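Local coordinates for protein IclR family transcriptional regulator (Brucella abortus, PDB 5WHM) that probably represses transcription as an IclR-type regulator, binding DNA through an N-terminal helix-turn-helix domain joined to a C-terminal GAF-like regulatory domain, at residues Thr9-Gly14 with Ala25-Leu30; Arg61-Leu66 with Gly70-Asp75; Gln109-Ala112 with Ala118-Met121; Leu163-Glu168 with Ala220-His225. One frame throughout, in Å; residues are numbered along the deposited sequence. Where two conformers were deposited one is given.

Overall arrangement
Contacts 1 and 2 belong to the helix-turn-helix half, with centres about 18 Å apart, and contacts 3 and 4 to the C-terminal half, with centres about 19 Å apart. The first pair is continuous: Leu62 on helix 56-69 packs against Arg28 on helix 24-33, and both contacts touch the second subunit. Contacts 3 and 4 instead set helices against strands of one six-stranded sheet, and no other chain reaches their segments. Contacts 2 and 3 are buried, contact 1 partly so, and contact 4 lies at the surface. Chemistry follows place: contact 2 combines backbone hydrogen bonds with leucine packing, whereas contacts 1, 3 and 4 join their segments through apolar groups.

Contact 1. Residues Thr9-Gly14 with Ala25-Leu30; sequences TPLEAG and ALARGL. With ACY (acetic acid), chain K.
Leu11 reaches helix 24-33 with one methyl, CD2, which lies 4.0 Å from Arg28 CG. The same methyl is 4.3 Å from Ala27 CB, so it rests on the helix surface where these two consecutive residues emerge. Its position follows from the torsions: CG stands opposite the carbonyl carbon (chi1 -64°), and the branch then carries CD2 forward to the helix although the CB itself is not aimed there. Ala27 points its CB toward the loop. Arg28 meets the leucine only through the base of its side chain; from CG to NE the chain is extended and carries the guanidinium beyond the apolar patch. There NH1 donates to O of a bound acetic acid at 3.0 Å, with an N-H...O angle of 151°, and this oxygen lies at the guanidinium edge, close to its plane. The acid's CH3 lies 3.5 Å from Ala25 CB, one helical turn before Arg28. The group probably came from the crystallisation liquor, so its binding need not be physiological.

The loop is shaped by a type I turn from Thr9 to Glu12, closed by Glu12 N to Thr9 O at 3.1 Å. Thr9 OG1 reinforces it by donating to the anti lone pair of Glu12 OE1 at 2.9 Å. Leu54 packs on both Leu11 and Arg28, while Leu69 of the second subunit packs on Pro10 and Leu30. The arrangement is thus an N-terminal arm laid against the first long helix of an IclR-type helix-turn-helix domain, beside its dimer partner.

Contact 2. Residues Arg61-Leu66 with Gly70-Asp75; sequences RLTHTL and GYLRQD. With EDO (1,2-ethanediol), chain I.
Leu66 O is held by two sound hydrogen bonds, from Tyr71 N at 3.0 Å and Leu72 N at 3.2 Å, both arriving on the same face of its carbonyl plane. They differ in geometry. Tyr71 N is tilted only 22° from that plane, yet its N-H points less directly at the oxygen; Leu72 N stands well above the plane, away from a lone pair, with a nearly straight N-H...O angle of 168°. Gly70 N adds a weak third bond. The Tyr71 N bond is the long one of the Schellman motif that ends helix 56-69, with Gly70 at positive phi (94°); the Leu72 bond is additional.

Next to these bonds the leucines pack. Leu66 CB lies 3.7 Å from Leu72 CG, and Leu72 CD1 extends further along the helix to Thr63 CG2 at 4.0 Å. Leu66 CD2 takes the other side, 3.9 Å from Tyr71 CD2, the two side chains crossing at about a right angle. Thr63 turns its methyl to this contact while its OG1 hydrogen-bonds to Asn45 OD1; Tyr71 OH is engaged by Arg34 NH1 of the second subunit.

Chemically, as the chain passes from helix to strand 72-74 the carbonyl of buried Leu66 receives two backbone donors, with a weak third; the side chains between helix and strand meet through apolar groups, while Thr63 OG1 and Tyr71 OH bond outward.

Contact 3. Residues Gln109-Ala112 with Ala118-Met121; sequences QVLA and AVAM
Helix 101-115 runs past the start of strand 118-125, the two backbones coming closest at Ala112 and Val119, whose CA atoms are 5.6 Å apart. The small Ala112 side chain, pointing at the strand, is consistent with this close approach. The contact is carried almost wholly by one methyl, Val119 CG2, which enters the notch between the bases of Leu111 and Ala112. It approaches Ala112 N to 3.5 Å and Ala112 CB to 3.7 Å, so it lies against helix backbone as much as against a side chain.

Leu111 closes the notch from the other side: its CG and its CD2 are each 4.0 Å from Val119 CG2. The leucine and valine side chains meet at about a right angle, the flank of the leucine rather than a single branch end being offered to the methyl. Torsions explain the choice of methyl on the strand. With Val119 chi1 at 177°, CG1 stands opposite the backbone N and CG2 opposite the carbonyl carbon; of the two branches it is CG2 that fits against the helix. All three touching residues are buried, and the evidence is of van der Waals contact throughout.

The strand lies between strands 128-135 and 229-238 of the six-stranded sheet, bonded through Val119 to Val135 and through Ala118 to Gly236. Val119 also touches Met108 of helix 101-115 and Cys235 on strand 229-238, while Leu111 turns to Leu255 and Met258, so that helix 101-115 packs at once on the sheet and on helix 244-265.

Contact 4. Residues Leu163-Glu168 with Ala220-His225; sequences LAAMPE and AVPLVH
The C-terminal part of helix 157-165 comes up to the last part of strand 216-225, with Ala165 CA 6.4 Å from Pro222 CA as the nearest backbone pair.

The central element is the methyl of Ala165. Its CB lies 3.7 Å from Pro222 CB and the same distance from Pro222 CG, so it sits evenly against the CB-CG bond of the proline ring, while the ring's CD is farther off at 5.3 Å. Two residues along, on the same side of the strand, Val224 makes a looser approach: CG2 is 4.4 Å from Ala165 O and 4.5 Å from Ala165 CB. That branch is the one opposite the carbonyl carbon, as chi1 of 176° sends CG1 opposite the backbone N. The alanine methyl therefore rests on the CB-CG side of the proline ring, and Val224 is exposed to solvent, in keeping with its longer distances.

Phe200 of helix 186-203 packs on both Pro222 and Ala164, extending the layer. The intervening strand residues, Val221 and Leu223, instead touch helix 244-265 on the other face of the sheet. This alternation, with helices on both faces of a central antiparallel sheet, is the alpha/beta sandwich of the GAF-like fold to which IclR C-terminal domains belong.

Contact 1. Residues Thr9-Gly14 with Ala25-Leu30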
loop_
_atom_site.group_PDB
_atom_site.type_symbol
_atom_site.label_atom_id
_atom_site.label_comp_id
_atom_site.label_asym_id
_atom_site.label_seq_id
_atom_site.Cartn_x
_atom_site.Cartn_y
_atom_site.Cartn_z
ATOM N N THR C 9 -10.850 -7.088 17.731
ATOM C CA THR C 9 -11.001 -5.982 18.678
ATOM C C THR C 9 -9.769 -5.904 19.574
ATOM O O THR C 9 -9.836 -6.211 20.776
ATOM C CB THR C 9 -12.258 -6.166 19.524
ATOM O OG1 THR C 9 -12.155 -7.408 20.226
ATOM C CG2 THR C 9 -13.499 -6.187 18.644
ATOM N N PRO C 10 -8.625 -5.486 19.024
ATOM C CA PRO C 10 -7.376 -5.531 19.798
ATOM C C PRO C 10 -7.327 -4.559 20.968
ATOM O O PRO C 10 -6.424 -4.685 21.810
ATOM C CB PRO C 10 -6.303 -5.193 18.757
ATOM C CG PRO C 10 -7.015 -4.445 17.701
ATOM C CD PRO C 10 -8.411 -4.962 17.664
ATOM N N LEU C 11 -8.242 -3.599 21.062
ATOM C CA LEU C 11 -8.192 -2.673 22.183
ATOM C C LEU C 11 -9.079 -3.143 23.336
ATOM O O LEU C 11 -9.191 -2.444 24.350
ATOM C CB LEU C 11 -8.565 -1.252 21.727
ATOM C CG LEU C 11 -7.603 -0.581 20.699
ATOM C CD1 LEU C 11 -7.677 0.932 20.777
ATOM C CD2 LEU C 11 -6.159 -1.045 20.833
ATOM N N GLU C 12 -9.666 -4.333 23.210
ATOM C CA GLU C 12 -10.480 -4.964 24.251
ATOM C C GLU C 12 -9.769 -5.041 25.598
ATOM O O GLU C 12 -8.545 -4.875 25.680
ATOM C CB GLU C 12 -10.865 -6.373 23.819
ATOM C CG GLU C 12 -9.666 -7.328 23.783
ATOM C CD GLU C 12 -10.039 -8.734 23.332
ATOM O OE1 GLU C 12 -10.787 -8.854 22.337
ATOM O OE2 GLU C 12 -9.589 -9.715 23.969
ATOM N N ALA C 13 -10.530 -5.334 26.652
ATOM C CA ALA C 13 -9.979 -5.356 27.997
ATOM C C ALA C 13 -9.055 -6.553 28.196
ATOM O O ALA C 13 -9.338 -7.667 27.741
ATOM C CB ALA C 13 -11.107 -5.387 29.035
ATOM N N GLY C 14 -7.926 -6.303 28.858
ATOM C CA GLY C 14 -7.107 -7.360 29.425
ATOM C C GLY C 14 -6.318 -8.214 28.456
ATOM O O GLY C 14 -6.091 -9.395 28.739
ATOM N N ALA C 25 0.906 -0.435 23.400
ATOM C CA ALA C 25 1.126 0.843 22.710
ATOM C C ALA C 25 1.228 0.676 21.194
ATOM O O ALA C 25 0.811 1.564 20.443
ATOM C CB ALA C 25 2.393 1.533 23.240
ATOM N N LEU C 26 1.800 -0.433 20.730
ATOM C CA LEU C 26 1.843 -0.716 19.298
ATOM C C LEU C 26 0.438 -0.980 18.748
ATOM O O LEU C 26 0.066 -0.433 17.705
ATOM C CB LEU C 26 2.749 -1.921 19.046
ATOM C CG LEU C 26 2.789 -2.450 17.619
ATOM C CD1 LEU C 26 3.137 -1.306 16.659
ATOM C CD2 LEU C 26 3.794 -3.568 17.485
ATOM N N ALA C 27 -0.363 -1.806 19.448
ATOM C CA ALA C 27 -1.748 -2.030 19.028
ATOM C C ALA C 27 -2.514 -0.718 18.939
ATOM O O ALA C 27 -3.287 -0.502 18.001
ATOM C CB ALA C 27 -2.452 -2.993 19.991
ATOM N N ARG C 28 -2.311 0.182 19.908
ATOM C CA ARG C 28 -3.100 1.409 19.928
ATOM C C ARG C 28 -2.721 2.325 18.769
ATOM O O ARG C 28 -3.586 2.976 18.174
ATOM C CB ARG C 28 -2.911 2.140 21.258
ATOM C CG ARG C 28 -3.575 1.493 22.481
ATOM C CD ARG C 28 -3.214 2.330 23.725
ATOM N NE ARG C 28 -3.941 1.788 24.862
ATOM C CZ ARG C 28 -3.816 2.214 26.107
ATOM N NH1 ARG C 28 -2.964 3.197 26.391
ATOM N NH2 ARG C 28 -4.537 1.648 27.048
ATOM N N GLY C 29 -1.425 2.422 18.461
ATOM C CA GLY C 29 -1.008 3.223 17.316
ATOM C C GLY C 29 -1.515 2.677 15.993
ATOM O O GLY C 29 -1.913 3.443 15.110
ATOM N N LEU C 30 -1.499 1.349 15.825
ATOM C CA LEU C 30 -2.017 0.795 14.568
ATOM C C LEU C 30 -3.527 0.972 14.475
ATOM O O LEU C 30 -4.059 1.198 13.377
ATOM C CB LEU C 30 -1.651 -0.679 14.441
ATOM C CG LEU C 30 -0.150 -0.864 14.176
ATOM C CD1 LEU C 30 0.247 -2.286 14.477
ATOM C CD2 LEU C 30 0.152 -0.567 12.732
HETATM C C ACY K . 0.095 5.111 24.530
HETATM O O ACY K . -0.603 4.133 24.850
HETATM O OXT ACY K . 0.101 6.317 24.921
HETATM C CH3 ACY K . 1.083 4.728 23.531
#

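Contact 2. Residues Arg61-Leu66 with Gly70-Asp75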
loop_
_atom_site.group_PDB
_atom_site.type_symbol
_atom_site.label_atom_id
_atom_site.label_comp_id
_atom_site.label_asym_id
_atom_site.label_seq_id
_atom_site.Cartn_x
_atom_site.Cartn_y
_atom_site.Cartn_z
ATOM N N ARG C 61 -0.548 11.520 22.093
ATOM C CA ARG C 61 0.815 10.983 22.045
ATOM C C ARG C 61 1.021 10.129 20.800
ATOM O O ARG C 61 2.069 10.209 20.148
ATOM C CB ARG C 61 1.120 10.151 23.300
ATOM C CG ARG C 61 1.104 10.908 24.628
ATOM C CD ARG C 61 1.535 9.984 25.776
ATOM N NE ARG C 61 2.890 9.490 25.544
ATOM C CZ ARG C 61 3.489 8.551 26.264
ATOM N NH1 ARG C 61 2.860 7.996 27.293
ATOM N NH2 ARG C 61 4.723 8.178 25.958
ATOM N N LEU C 62 0.026 9.302 20.451
ATOM C CA LEU C 62 0.170 8.410 19.302
ATOM C C LEU C 62 0.288 9.189 17.993
ATOM O O LEU C 62 1.181 8.906 17.172
ATOM C CB LEU C 62 -1.010 7.426 19.251
ATOM C CG LEU C 62 -1.094 6.524 20.485
ATOM C CD1 LEU C 62 -2.472 5.826 20.577
ATOM C CD2 LEU C 62 0.055 5.530 20.431
ATOM N N THR C 63 -0.587 10.185 17.788
ATOM C CA THR C 63 -0.514 10.957 16.553
ATOM C C THR C 63 0.754 11.802 16.502
ATOM O O THR C 63 1.360 11.929 15.434
ATOM C CB THR C 63 -1.758 11.839 16.349
ATOM O OG1 THR C 63 -1.943 12.695 17.465
ATOM C CG2 THR C 63 -3.072 10.995 16.145
ATOM N N HIS C 64 1.164 12.395 17.632
ATOM C CA HIS C 64 2.438 13.126 17.662
ATOM C C HIS C 64 3.586 12.231 17.217
ATOM O O HIS C 64 4.423 12.627 16.391
ATOM C CB HIS C 64 2.706 13.666 19.070
ATOM C CG HIS C 64 4.118 14.132 19.272
ATOM N ND1 HIS C 64 4.547 15.375 18.867
ATOM C CD2 HIS C 64 5.193 13.522 19.831
ATOM C CE1 HIS C 64 5.828 15.521 19.181
ATOM N NE2 HIS C 64 6.242 14.416 19.783
ATOM N N THR C 65 3.638 11.012 17.770
ATOM C CA THR C 65 4.664 10.049 17.376
ATOM C C THR C 65 4.592 9.726 15.878
ATOM O O THR C 65 5.620 9.675 15.186
ATOM C CB THR C 65 4.480 8.789 18.230
ATOM O OG1 THR C 65 4.580 9.179 19.593
ATOM C CG2 THR C 65 5.526 7.698 17.911
ATOM N N LEU C 66 3.387 9.456 15.370
ATOM C CA LEU C 66 3.242 9.073 13.968
ATOM C C LEU C 66 3.661 10.217 13.044
ATOM O O LEU C 66 4.257 9.981 11.987
ATOM C CB LEU C 66 1.785 8.622 13.699
ATOM C CG LEU C 66 1.432 7.307 14.403
ATOM C CD1 LEU C 66 -0.123 7.054 14.417
ATOM C CD2 LEU C 66 2.157 6.138 13.727
ATOM N N GLY C 70 6.796 10.239 10.216
ATOM C CA GLY C 70 6.459 10.330 8.805
ATOM C C GLY C 70 5.300 9.457 8.359
ATOM O O GLY C 70 5.093 9.331 7.149
ATOM N N TYR C 71 4.558 8.827 9.287
ATOM C CA TYR C 71 3.360 8.046 8.916
ATOM C C TYR C 71 2.094 8.881 8.880
ATOM O O TYR C 71 1.117 8.488 8.223
ATOM C CB TYR C 71 3.125 6.889 9.898
ATOM C CG TYR C 71 4.320 5.979 9.958
ATOM C CD1 TYR C 71 4.694 5.216 8.840
ATOM C CD2 TYR C 71 5.080 5.871 11.134
ATOM C CE1 TYR C 71 5.813 4.399 8.876
ATOM C CE2 TYR C 71 6.202 5.047 11.178
ATOM C CZ TYR C 71 6.552 4.316 10.039
ATOM O OH TYR C 71 7.648 3.480 10.064
ATOM N N LEU C 72 2.037 9.965 9.647
ATOM C CA LEU C 72 0.972 10.946 9.514
ATOM C C LEU C 72 1.596 12.269 9.133
ATOM O O LEU C 72 2.755 12.531 9.452
ATOM C CB LEU C 72 0.176 11.134 10.820
ATOM C CG LEU C 72 -0.684 9.962 11.298
ATOM C CD1 LEU C 72 -1.349 10.427 12.616
ATOM C CD2 LEU C 72 -1.774 9.617 10.247
ATOM N N ARG C 73 0.810 13.140 8.508
ATOM C CA ARG C 73 1.198 14.532 8.375
ATOM C C ARG C 73 0.123 15.369 9.038
ATOM O O ARG C 73 -1.010 14.916 9.205
ATOM C CB ARG C 73 1.417 14.949 6.910
ATOM C CG ARG C 73 0.249 14.657 5.973
ATOM C CD ARG C 73 0.604 15.133 4.554
ATOM N NE ARG C 73 -0.501 14.930 3.629
ATOM C CZ ARG C 73 -0.566 13.947 2.727
ATOM N NH1 ARG C 73 0.434 13.078 2.595
ATOM N NH2 ARG C 73 -1.630 13.842 1.941
ATOM N N GLN C 74 0.490 16.561 9.491
ATOM C CA GLN C 74 -0.444 17.422 10.209
ATOM C C GLN C 74 -0.533 18.755 9.484
ATOM O O GLN C 74 0.499 19.361 9.167
ATOM C CB GLN C 74 -0.006 17.638 11.667
ATOM C CG GLN C 74 -1.079 18.269 12.558
ATOM C CD GLN C 74 -0.605 18.450 14.012
ATOM O OE1 GLN C 74 0.593 18.375 14.290
ATOM N NE2 GLN C 74 -1.547 18.678 14.938
ATOM N N ASP C 75 -1.751 19.236 9.251
ATOM C CA ASP C 75 -1.906 20.564 8.670
ATOM C C ASP C 75 -1.598 21.616 9.732
ATOM O O ASP C 75 -2.155 21.572 10.838
ATOM C CB ASP C 75 -3.315 20.758 8.113
ATOM C CG ASP C 75 -3.514 22.147 7.499
ATOM O OD1 ASP C 75 -3.466 23.162 8.236
ATOM O OD2 ASP C 75 -3.692 22.222 6.265
HETATM C C1 EDO I . 6.567 11.248 4.881
HETATM O O1 EDO I . 7.671 10.433 5.281
HETATM C C2 EDO I . 7.039 12.669 4.585
HETATM O O2 EDO I . 7.733 13.185 5.728
#

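Contact 3. Residues Gln109-Ala112 with Ala118-Met121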
loop_
_atom_site.group_PDB
_atom_site.type_symbol
_atom_site.label_atom_id
_atom_site.label_comp_id
_atom_site.label_asym_id
_atom_site.label_seq_id
_atom_site.Cartn_x
_atom_site.Cartn_y
_atom_site.Cartn_z
ATOM N N GLN C 109 -6.549 -13.472 -16.583
ATOM C CA GLN C 109 -6.727 -12.702 -17.809
ATOM C C GLN C 109 -7.574 -13.468 -18.823
ATOM O O GLN C 109 -8.487 -12.896 -19.432
ATOM C CB GLN C 109 -5.362 -12.334 -18.391
ATOM C CG GLN C 109 -5.423 -11.427 -19.613
ATOM C CD GLN C 109 -5.959 -10.053 -19.279
ATOM O OE1 GLN C 109 -5.297 -9.272 -18.612
ATOM N NE2 GLN C 109 -7.165 -9.753 -19.742
ATOM N N VAL C 110 -7.314 -14.772 -18.988
ATOM C CA VAL C 110 -8.110 -15.607 -19.891
ATOM C C VAL C 110 -9.582 -15.595 -19.489
ATOM O O VAL C 110 -10.472 -15.468 -20.339
ATOM C CB VAL C 110 -7.544 -17.042 -19.925
ATOM C CG1 VAL C 110 -8.494 -17.999 -20.674
ATOM C CG2 VAL C 110 -6.153 -17.045 -20.554
ATOM N N LEU C 111 -9.867 -15.728 -18.192
ATOM C CA LEU C 111 -11.260 -15.724 -17.755
ATOM C C LEU C 111 -11.889 -14.349 -17.935
ATOM O O LEU C 111 -13.022 -14.235 -18.420
ATOM C CB LEU C 111 -11.366 -16.173 -16.305
ATOM C CG LEU C 111 -12.808 -16.146 -15.769
ATOM C CD1 LEU C 111 -13.762 -17.022 -16.645
ATOM C CD2 LEU C 111 -12.867 -16.563 -14.331
ATOM N N ALA C 112 -11.164 -13.291 -17.535
ATOM C CA ALA C 112 -11.656 -11.928 -17.720
ATOM C C ALA C 112 -11.940 -11.630 -19.195
ATOM O O ALA C 112 -12.952 -11.001 -19.512
ATOM C CB ALA C 112 -10.654 -10.913 -17.138
ATOM N N ALA C 118 -14.365 -8.119 -14.859
ATOM C CA ALA C 118 -13.192 -8.082 -13.986
ATOM C C ALA C 118 -13.044 -9.361 -13.152
ATOM O O ALA C 118 -14.018 -9.881 -12.592
ATOM C CB ALA C 118 -13.270 -6.865 -13.067
ATOM N N VAL C 119 -11.814 -9.867 -13.069
ATOM C CA VAL C 119 -11.461 -11.014 -12.234
ATOM C C VAL C 119 -10.458 -10.519 -11.193
ATOM O O VAL C 119 -9.503 -9.810 -11.545
ATOM C CB VAL C 119 -10.881 -12.170 -13.070
ATOM C CG1 VAL C 119 -10.440 -13.340 -12.218
ATOM C CG2 VAL C 119 -11.951 -12.644 -14.136
ATOM N N ALA C 120 -10.696 -10.859 -9.921
ATOM C CA ALA C 120 -9.878 -10.332 -8.829
ATOM C C ALA C 120 -9.437 -11.467 -7.916
ATOM O O ALA C 120 -10.041 -12.553 -7.883
ATOM C CB ALA C 120 -10.622 -9.249 -8.009
HETATM N N MSE C 121 -8.367 -11.189 -7.175
HETATM C CA MSE C 121 -7.870 -12.054 -6.131
HETATM C C MSE C 121 -7.841 -11.248 -4.806
HETATM O O MSE C 121 -7.359 -10.124 -4.795
HETATM C CB MSE C 121 -6.481 -12.580 -6.477
HETATM C CG MSE C 121 -5.877 -13.473 -5.415
HETATM SE SE MSE C 121 -4.077 -14.072 -5.923
HETATM C CE MSE C 121 -3.078 -12.360 -5.951
#

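Contact 4. Residues Leu163-Glu168 with Ala220-His225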
loop_
_atom_site.group_PDB
_atom_site.type_symbol
_atom_site.label_atom_id
_atom_site.label_comp_id
_atom_site.label_asym_id
_atom_site.label_seq_id
_atom_site.Cartn_x
_atom_site.Cartn_y
_atom_site.Cartn_z
ATOM N N LEU C 163 -15.874 -16.881 3.959
ATOM C CA LEU C 163 -16.532 -17.438 5.142
ATOM C C LEU C 163 -16.817 -18.918 4.972
ATOM O O LEU C 163 -16.743 -19.674 5.949
ATOM C CB LEU C 163 -17.824 -16.686 5.443
ATOM C CG LEU C 163 -17.638 -15.314 6.096
ATOM C CD1 LEU C 163 -18.922 -14.488 6.004
ATOM C CD2 LEU C 163 -17.152 -15.421 7.557
ATOM N N ALA C 164 -17.123 -19.351 3.741
ATOM C CA ALA C 164 -17.511 -20.738 3.505
ATOM C C ALA C 164 -16.325 -21.686 3.592
ATOM O O ALA C 164 -16.514 -22.862 3.904
ATOM C CB ALA C 164 -18.174 -20.877 2.129
ATOM N N ALA C 165 -15.122 -21.220 3.223
ATOM C CA ALA C 165 -13.899 -22.026 3.240
ATOM C C ALA C 165 -13.277 -22.106 4.618
ATOM O O ALA C 165 -12.337 -22.881 4.823
ATOM C CB ALA C 165 -12.852 -21.449 2.272
HETATM N N MSE C 166 -13.766 -21.303 5.546
HETATM C CA MSE C 166 -13.277 -21.267 6.908
HETATM C C MSE C 166 -13.629 -22.473 7.740
HETATM O O MSE C 166 -14.627 -23.144 7.477
HETATM C CB MSE C 166 -13.840 -20.048 7.606
HETATM C CG MSE C 166 -12.839 -18.998 7.869
HETATM SE SE MSE C 166 -13.829 -17.543 8.616
HETATM C CE MSE C 166 -13.119 -16.209 7.363
ATOM N N PRO C 167 -12.823 -22.723 8.772
ATOM C CA PRO C 167 -13.245 -23.649 9.825
ATOM C C PRO C 167 -14.593 -23.243 10.408
ATOM O O PRO C 167 -14.951 -22.063 10.444
ATOM C CB PRO C 167 -12.123 -23.534 10.862
ATOM C CG PRO C 167 -10.922 -23.145 10.060
ATOM C CD PRO C 167 -11.429 -22.271 8.950
ATOM N N GLU C 168 -15.344 -24.250 10.850
ATOM C CA GLU C 168 -16.631 -24.053 11.503
ATOM C C GLU C 168 -16.591 -22.952 12.563
ATOM O O GLU C 168 -17.382 -22.001 12.523
ATOM C CB GLU C 168 -17.071 -25.381 12.135
ATOM C CG GLU C 168 -18.366 -25.306 12.921
ATOM C CD GLU C 168 -19.573 -25.195 12.015
ATOM O OE1 GLU C 168 -20.140 -26.248 11.647
ATOM O OE2 GLU C 168 -19.940 -24.054 11.655
ATOM N N ALA C 220 -17.766 -16.136 -6.715
ATOM C CA ALA C 220 -16.428 -16.243 -6.128
ATOM C C ALA C 220 -16.153 -17.676 -5.708
ATOM O O ALA C 220 -17.080 -18.440 -5.378
ATOM C CB ALA C 220 -16.249 -15.308 -4.907
ATOM N N VAL C 221 -14.874 -18.035 -5.738
ATOM C CA VAL C 221 -14.419 -19.390 -5.412
ATOM C C VAL C 221 -13.197 -19.272 -4.513
ATOM O O VAL C 221 -12.228 -18.586 -4.888
ATOM C CB VAL C 221 -14.071 -20.194 -6.673
ATOM C CG1 VAL C 221 -13.374 -21.500 -6.310
ATOM C CG2 VAL C 221 -15.335 -20.473 -7.512
ATOM N N PRO C 222 -13.174 -19.906 -3.345
ATOM C CA PRO C 222 -12.021 -19.763 -2.451
ATOM C C PRO C 222 -10.954 -20.816 -2.740
ATOM O O PRO C 222 -11.197 -21.836 -3.384
ATOM C CB PRO C 222 -12.643 -19.974 -1.065
ATOM C CG PRO C 222 -13.735 -21.044 -1.345
ATOM C CD PRO C 222 -14.222 -20.773 -2.766
ATOM N N LEU C 223 -9.748 -20.540 -2.262
ATOM C CA LEU C 223 -8.643 -21.486 -2.359
ATOM C C LEU C 223 -7.875 -21.459 -1.043
ATOM O O LEU C 223 -7.427 -20.393 -0.617
ATOM C CB LEU C 223 -7.722 -21.112 -3.522
ATOM C CG LEU C 223 -6.351 -21.776 -3.558
ATOM C CD1 LEU C 223 -6.531 -23.260 -3.842
ATOM C CD2 LEU C 223 -5.511 -21.117 -4.611
ATOM N N VAL C 224 -7.715 -22.610 -0.404
ATOM C CA VAL C 224 -6.962 -22.692 0.841
ATOM C C VAL C 224 -5.491 -22.876 0.488
ATOM O O VAL C 224 -5.123 -23.869 -0.140
ATOM C CB VAL C 224 -7.466 -23.838 1.733
ATOM C CG1 VAL C 224 -6.583 -23.956 2.969
ATOM C CG2 VAL C 224 -8.916 -23.609 2.148
ATOM N N HIS C 225 -4.650 -21.910 0.868
ATOM C CA HIS C 225 -3.227 -21.943 0.538
ATOM C C HIS C 225 -2.409 -22.007 1.821
ATOM O O HIS C 225 -2.673 -21.259 2.767
ATOM C CB HIS C 225 -2.822 -20.726 -0.298
ATOM C CG HIS C 225 -1.500 -20.880 -0.986
ATOM N ND1 HIS C 225 -0.624 -21.907 -0.698
ATOM C CD2 HIS C 225 -0.913 -20.150 -1.962
ATOM C CE1 HIS C 225 0.455 -21.789 -1.453
ATOM N NE2 HIS C 225 0.307 -20.728 -2.227
#